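Tail fiber protein (Pseudomonas aeruginosa, PDB 6CL6) forms the trimeric receptor-binding fiber of an R-type pyocin, a contractile injection system, and probably attaches the particle to the surface of its target cell. Local coordinates at residues Tyr71-Ser76 / Ile89-Asn94; Thr96-Val101 / Trp117-Ile122. All coordinates share one frame; numbering follows the deposited sequence.

Interaction 1 (Tyr71-Ser76 / Ile89-Asn94)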
loop_
_atom_site.group_PDB
_atom_site.type_symbol
_atom_site.label_atom_id
_atom_site.label_comp_id
_atom_site.label_asym_id
_atom_site.label_seq_id
_atom_site.Cartn_x
_atom_site.Cartn_y
_atom_site.Cartn_z
ATOM N N TYR A 71 10.568 -27.922 59.984
ATOM C CA TYR A 71 11.099 -29.222 60.331
ATOM C C TYR A 71 11.383 -30.071 59.091
ATOM O O TYR A 71 10.595 -30.113 58.146
ATOM C CB TYR A 71 10.132 -29.976 61.235
ATOM C CG TYR A 71 10.078 -29.435 62.654
ATOM C CD1 TYR A 71 10.976 -29.853 63.624
ATOM C CD2 TYR A 71 9.139 -28.470 63.004
ATOM C CE1 TYR A 71 10.952 -29.334 64.897
ATOM C CE2 TYR A 71 9.088 -27.958 64.317
ATOM C CZ TYR A 71 9.997 -28.398 65.247
ATOM O OH TYR A 71 9.968 -27.896 66.508
ATOM N N PHE A 72 12.519 -30.760 59.107
ATOM C CA PHE A 72 12.852 -31.760 58.105
ATOM C C PHE A 72 13.415 -33.003 58.781
ATOM O O PHE A 72 14.258 -32.901 59.701
ATOM C CB PHE A 72 13.893 -31.227 57.073
ATOM C CG PHE A 72 13.296 -30.360 56.008
ATOM C CD1 PHE A 72 12.789 -29.110 56.301
ATOM C CD2 PHE A 72 13.169 -30.852 54.697
ATOM C CE1 PHE A 72 12.205 -28.324 55.300
ATOM C CE2 PHE A 72 12.588 -30.072 53.700
ATOM C CZ PHE A 72 12.116 -28.817 54.007
ATOM N N TYR A 73 13.002 -34.173 58.274
ATOM C CA TYR A 73 13.726 -35.410 58.539
ATOM C C TYR A 73 15.041 -35.371 57.792
ATOM O O TYR A 73 15.077 -35.021 56.602
ATOM C CB TYR A 73 12.934 -36.627 58.077
ATOM C CG TYR A 73 11.582 -36.800 58.691
ATOM C CD1 TYR A 73 10.456 -36.245 58.110
ATOM C CD2 TYR A 73 11.428 -37.588 59.818
ATOM C CE1 TYR A 73 9.212 -36.452 58.702
ATOM C CE2 TYR A 73 10.221 -37.810 60.372
ATOM C CZ TYR A 73 9.124 -37.239 59.829
ATOM O OH TYR A 73 7.903 -37.491 60.443
ATOM N N ILE A 74 16.131 -35.691 58.478
ATOM C CA ILE A 74 17.455 -35.614 57.880
ATOM C C ILE A 74 18.103 -36.963 58.046
ATOM O O ILE A 74 18.418 -37.367 59.172
ATOM C CB ILE A 74 18.321 -34.491 58.487
ATOM C CG1 ILE A 74 17.632 -33.114 58.260
ATOM C CG2 ILE A 74 19.693 -34.518 57.852
ATOM C CD1 ILE A 74 18.487 -31.926 58.546
ATOM N N GLN A 75 18.286 -37.660 56.929
ATOM C CA GLN A 75 19.087 -38.881 56.900
ATOM C C GLN A 75 20.557 -38.519 56.749
ATOM O O GLN A 75 20.904 -37.606 56.000
ATOM C CB GLN A 75 18.676 -39.805 55.755
ATOM C CG GLN A 75 17.239 -40.189 55.675
ATOM C CD GLN A 75 16.942 -40.895 54.365
ATOM O OE1 GLN A 75 17.451 -41.978 54.110
ATOM N NE2 GLN A 75 16.151 -40.250 53.511
ATOM N N SER A 76 21.420 -39.255 57.439
ATOM C CA SER A 76 22.863 -39.033 57.324
ATOM C C SER A 76 23.570 -40.342 57.032
ATOM O O SER A 76 23.237 -41.369 57.618
ATOM C CB SER A 76 23.438 -38.440 58.599
ATOM O OG SER A 76 22.925 -37.155 58.823
ATOM N N ILE A 89 20.354 -36.261 53.326
ATOM C CA ILE A 89 19.120 -36.120 52.570
ATOM C C ILE A 89 18.044 -35.614 53.516
ATOM O O ILE A 89 17.776 -36.245 54.545
ATOM C CB ILE A 89 18.667 -37.458 51.949
ATOM C CG1 ILE A 89 19.720 -37.997 51.004
ATOM C CG2 ILE A 89 17.303 -37.282 51.287
ATOM C CD1 ILE A 89 19.537 -39.425 50.655
ATOM N N ALA A 90 17.406 -34.511 53.152
ATOM C CA ALA A 90 16.377 -33.882 53.965
ATOM C C ALA A 90 15.039 -34.000 53.254
ATOM O O ALA A 90 14.935 -33.688 52.052
ATOM C CB ALA A 90 16.731 -32.420 54.256
ATOM N N THR A 91 14.022 -34.446 53.985
ATOM C CA THR A 91 12.667 -34.524 53.468
ATOM C C THR A 91 11.735 -33.823 54.446
ATOM O O THR A 91 11.959 -33.839 55.656
ATOM C CB THR A 91 12.232 -35.961 53.239
ATOM O OG1 THR A 91 12.470 -36.726 54.438
ATOM C CG2 THR A 91 13.043 -36.558 52.087
ATOM N N SER A 92 10.694 -33.195 53.903
ATOM C CA SER A 92 9.864 -32.298 54.684
ATOM C C SER A 92 9.040 -33.059 55.700
ATOM O O SER A 92 8.614 -34.194 55.481
ATOM C CB SER A 92 8.943 -31.489 53.746
ATOM O OG SER A 92 8.239 -32.373 52.863
ATOM N N TYR A 93 8.748 -32.381 56.805
ATOM C CA TYR A 93 7.904 -32.920 57.876
ATOM C C TYR A 93 6.418 -32.596 57.719
ATOM O O TYR A 93 5.578 -33.297 58.297
ATOM C CB TYR A 93 8.398 -32.369 59.199
ATOM C CG TYR A 93 7.696 -32.810 60.451
ATOM C CD1 TYR A 93 7.747 -34.124 60.889
ATOM C CD2 TYR A 93 7.020 -31.889 61.234
ATOM C CE1 TYR A 93 7.109 -34.512 62.053
ATOM C CE2 TYR A 93 6.371 -32.264 62.408
ATOM C CZ TYR A 93 6.421 -33.570 62.807
ATOM O OH TYR A 93 5.785 -33.921 63.972
ATOM N N ASN A 94 6.066 -31.540 56.983
ATOM C CA ASN A 94 4.683 -31.113 56.879
ATOM C C ASN A 94 4.554 -30.084 55.759
ATOM O O ASN A 94 5.538 -29.678 55.160
ATOM C CB ASN A 94 4.224 -30.511 58.216
ATOM C CG ASN A 94 4.911 -29.204 58.526
ATOM O OD1 ASN A 94 6.119 -29.134 58.681
ATOM N ND2 ASN A 94 4.126 -28.131 58.621
HETATM O O HOH W 1 8.232 -28.957 56.979
HETATM O O HOH W 2 7.702 -27.271 59.949
HETATM O O HOH W 3 5.884 -36.072 58.935
HETATM O O HOH W 4 15.087 -37.750 54.511
#
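Two antiparallel strands of a beta hairpin, 72-79 and 85-92, meet here as neighbours in a five-stranded antiparallel sheet, close to where one strand begins and the other ends. The short strand axes approach to 4.5 Å and run 158° apart. Y73 with T91 and Q75 with I89 are hydrogen-bonded pairs; Q75 N gives a bond of 2.8 Å to I89 O in the carbonyl plane, and I89 N returns one to Q75 O on a lone pair. T91 N bonds Y73 O well, in the carbonyl plane, but the return bond from Y73 N to T91 O is bent and weak.

Beyond the last pair the contact turns aromatic. Y93, with CG anti to the backbone N (chi1 -179°), lies alongside Y71, CB against CB at 3.6 Å. On its other flank its CD1 meets Y73 CE1 at 3.5 Å, and both ring pairs are oblique. Y93 N bonds Y71 O from above the carbonyl plane, while water 3 ties Y73 OH to Y93 O. The Y93 hydroxyl itself is held by N85 of the second subunit. F72 leans the other way: S92 CA sits over one face of its ring in a CH-pi contact, 3.9 Å from the centroid, and F72 CD2 touches A90 CB. Water 4 joins Q75 NE2, I89 O and T91 OG1, and T91 OG1 also bonds S87 of the second subunit. The whole is an antiparallel hairpin whose Y73, Q75, I89 and T91 face turns to the other chains of the trimeric fiber.

Interaction 2 (Thr96-Val101 / Trp117-Ile122)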
loop_
_atom_site.group_PDB
_atom_site.type_symbol
_atom_site.label_atom_id
_atom_site.label_comp_id
_atom_site.label_asym_id
_atom_site.label_seq_id
_atom_site.Cartn_x
_atom_site.Cartn_y
_atom_site.Cartn_z
ATOM N N THR A 96 4.336 -29.253 52.773
ATOM C CA THR A 96 4.629 -29.584 51.378
ATOM C C THR A 96 5.466 -30.858 51.344
ATOM O O THR A 96 5.960 -31.322 52.380
ATOM C CB THR A 96 5.407 -28.464 50.675
ATOM O OG1 THR A 96 6.695 -28.352 51.278
ATOM C CG2 THR A 96 4.711 -27.112 50.795
ATOM N N SER A 97 5.649 -31.413 50.142
ATOM C CA SER A 97 6.468 -32.613 49.913
ATOM C C SER A 97 7.723 -32.177 49.173
ATOM O O SER A 97 7.685 -31.951 47.954
ATOM C CB SER A 97 5.709 -33.663 49.074
ATOM O OG SER A 97 4.542 -34.119 49.752
ATOM N N GLU A 98 8.824 -32.028 49.916
ATOM C CA GLU A 98 10.074 -31.513 49.389
ATOM C C GLU A 98 11.251 -32.367 49.828
ATOM O O GLU A 98 11.232 -32.963 50.904
ATOM C CB GLU A 98 10.340 -30.085 49.862
ATOM C CG GLU A 98 9.372 -29.091 49.320
ATOM C CD GLU A 98 9.532 -27.702 49.901
ATOM O OE1 GLU A 98 10.669 -27.278 50.204
ATOM O OE2 GLU A 98 8.490 -27.045 50.082
ATOM N N MET A 99 12.304 -32.357 49.001
ATOM C CA MET A 99 13.556 -33.073 49.290
ATOM C C MET A 99 14.757 -32.229 48.908
ATOM O O MET A 99 14.747 -31.547 47.867
ATOM C CB MET A 99 13.621 -34.397 48.513
ATOM C CG MET A 99 14.902 -35.201 48.721
ATOM S SD MET A 99 15.035 -36.673 47.655
ATOM C CE MET A 99 13.701 -37.654 48.308
ATOM N N TYR A 100 15.799 -32.313 49.741
ATOM C CA TYR A 100 17.068 -31.632 49.564
ATOM C C TYR A 100 18.208 -32.610 49.845
ATOM O O TYR A 100 18.033 -33.606 50.550
ATOM C CB TYR A 100 17.203 -30.413 50.507
ATOM C CG TYR A 100 16.153 -29.374 50.248
ATOM C CD1 TYR A 100 14.855 -29.535 50.740
ATOM C CD2 TYR A 100 16.451 -28.208 49.514
ATOM C CE1 TYR A 100 13.871 -28.586 50.497
ATOM C CE2 TYR A 100 15.472 -27.252 49.280
ATOM C CZ TYR A 100 14.179 -27.459 49.770
ATOM O OH TYR A 100 13.187 -26.545 49.518
ATOM N N VAL A 101 19.389 -32.290 49.319
ATOM C CA VAL A 101 20.597 -33.081 49.550
ATOM C C VAL A 101 21.770 -32.142 49.789
ATOM O O VAL A 101 21.831 -31.032 49.224
ATOM C CB VAL A 101 20.865 -34.042 48.365
ATOM C CG1 VAL A 101 21.228 -33.237 47.105
ATOM C CG2 VAL A 101 21.963 -35.017 48.714
ATOM N N TRP A 117 22.673 -26.791 50.861
ATOM C CA TRP A 117 21.661 -27.739 50.427
ATOM C C TRP A 117 21.272 -27.504 48.971
ATOM O O TRP A 117 21.127 -26.366 48.515
ATOM C CB TRP A 117 20.426 -27.600 51.310
ATOM C CG TRP A 117 20.565 -28.057 52.682
ATOM C CD1 TRP A 117 20.841 -27.300 53.762
ATOM C CD2 TRP A 117 20.414 -29.402 53.156
ATOM N NE1 TRP A 117 20.871 -28.069 54.886
ATOM C CE2 TRP A 117 20.603 -29.372 54.544
ATOM C CE3 TRP A 117 20.154 -30.619 52.538
ATOM C CZ2 TRP A 117 20.537 -30.497 55.328
ATOM C CZ3 TRP A 117 20.077 -31.755 53.326
ATOM C CH2 TRP A 117 20.283 -31.683 54.711
ATOM N N GLN A 118 21.103 -28.597 48.240
ATOM C CA GLN A 118 20.626 -28.576 46.872
ATOM C C GLN A 118 19.243 -29.216 46.832
ATOM O O GLN A 118 18.989 -30.265 47.445
ATOM C CB GLN A 118 21.591 -29.340 45.970
ATOM C CG GLN A 118 21.147 -29.591 44.537
ATOM C CD GLN A 118 20.997 -28.325 43.710
ATOM O OE1 GLN A 118 20.040 -27.579 43.862
ATOM N NE2 GLN A 118 21.983 -28.046 42.884
ATOM N N ARG A 119 18.338 -28.594 46.108
ATOM C CA ARG A 119 16.983 -29.103 46.051
ATOM C C ARG A 119 16.886 -30.287 45.101
ATOM O O ARG A 119 17.486 -30.281 44.028
ATOM C CB ARG A 119 16.010 -28.020 45.565
ATOM C CG ARG A 119 14.599 -28.494 45.641
ATOM C CD ARG A 119 13.694 -27.406 46.091
ATOM N NE ARG A 119 12.303 -27.837 46.083
ATOM C CZ ARG A 119 11.274 -26.998 46.025
ATOM N NH1 ARG A 119 11.510 -25.698 45.958
ATOM N NH2 ARG A 119 10.022 -27.456 46.023
ATOM N N CYS A 120 16.084 -31.292 45.491
ATOM C CA CYS A 120 15.882 -32.477 44.678
ATOM C C CYS A 120 14.514 -32.546 44.029
ATOM O O CYS A 120 14.427 -32.868 42.846
ATOM C CB CYS A 120 16.101 -33.736 45.525
ATOM S SG CYS A 120 17.783 -33.879 46.131
ATOM N N ASP A 121 13.440 -32.233 44.738
ATOM C CA ASP A 121 12.137 -32.365 44.139
ATOM C C ASP A 121 11.976 -31.328 43.004
ATOM O O ASP A 121 12.578 -30.257 43.012
ATOM C CB ASP A 121 11.054 -32.216 45.188
ATOM C CG ASP A 121 10.932 -30.811 45.726
ATOM O OD1 ASP A 121 11.684 -30.462 46.674
ATOM O OD2 ASP A 121 10.107 -30.046 45.192
ATOM N N ILE A 122 11.158 -31.676 42.017
ATOM C CA ILE A 122 11.054 -30.871 40.793
ATOM C C ILE A 122 10.269 -29.578 41.022
ATOM O O ILE A 122 10.095 -28.756 40.085
ATOM C CB ILE A 122 10.428 -31.705 39.651
ATOM C CG1 ILE A 122 8.964 -32.027 39.925
ATOM C CG2 ILE A 122 11.214 -33.001 39.405
ATOM C CD1 ILE A 122 8.275 -32.725 38.753
HETATM O O HOH W 5 6.978 -29.943 46.245
#
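R119 leaves strand 118-119 with CG anti to the backbone N (chi1 -174°) and crosses Y100 obliquely on its way to D121. Its CB lies 3.8 Å from Y100 CE2. CG lies near both that same ring carbon and M99 O, and CD then reaches Y100 OH at 3.6 Å. A bend at chi2 brings the guanidinium past the ring. At the tip NE and NH2 grip D121 side-on: NE bonds OD1 nearly in the guanidinium plane, and NH2 makes a 2.7 Å salt bridge to OD2 on its syn lone pair. E98 stacks its carboxylate over one face of the same guanidinium, planes 26° apart. Since E98 OE1 stands over the centre of that face, with no N-H aimed at it, only charge is likely to act there. Y100 OH donates to E98 OE1 at 2.7 Å, fixing that carboxylate from the ring's edge, while R70 forms a salt bridge with OE2.

All this lies at one edge of the five-stranded antiparallel sheet, where the short strand 118-119 is the outermost within its chain and is paired with 99-104. V101 and Q118 form the hydrogen-bonded pair; Q118 N meets V101 O almost along the C=O axis, with an N-H angle of 173°. Y100 and R119 follow as a non-hydrogen-bonded pair, CA to CA 4.3 Å, and after them the regular pattern gives way: M99 O accepts from C120 N at 2.7 Å, and M99 N turns to the D121 side chain. D121 OD1 thus accepts from both M99 N and R119 NE. On the opposite sheet face C120 SG packs against V101 CG1, and its CB against M99 CG; M99 continues on to M99 of both other subunits.

Overall arrangement
Interactions 1 and 2 lie in series along the chain and in one sheet, their centres about 9 Å apart. Strands 85-92 and 99-104 are neighbours: A90 O and Y100 N probably hydrogen-bond at 2.8 Å, and W117 CZ3 packs on A90 CB. Interaction 1 is the more buried, with eight of its ten touching residues enclosed, and relies on regular strand pairing, tyrosines and bridging waters. Interaction 2, only partly buried, holds an outermost strand of this chain and adds a charged cluster of E98, R119 and D121 to its backbone bonds. Both touch the two other subunits: 71-76/89-94 bonds the second through hydroxyls and packs on the third, while 96-101/117-122 also uses backbone bonds.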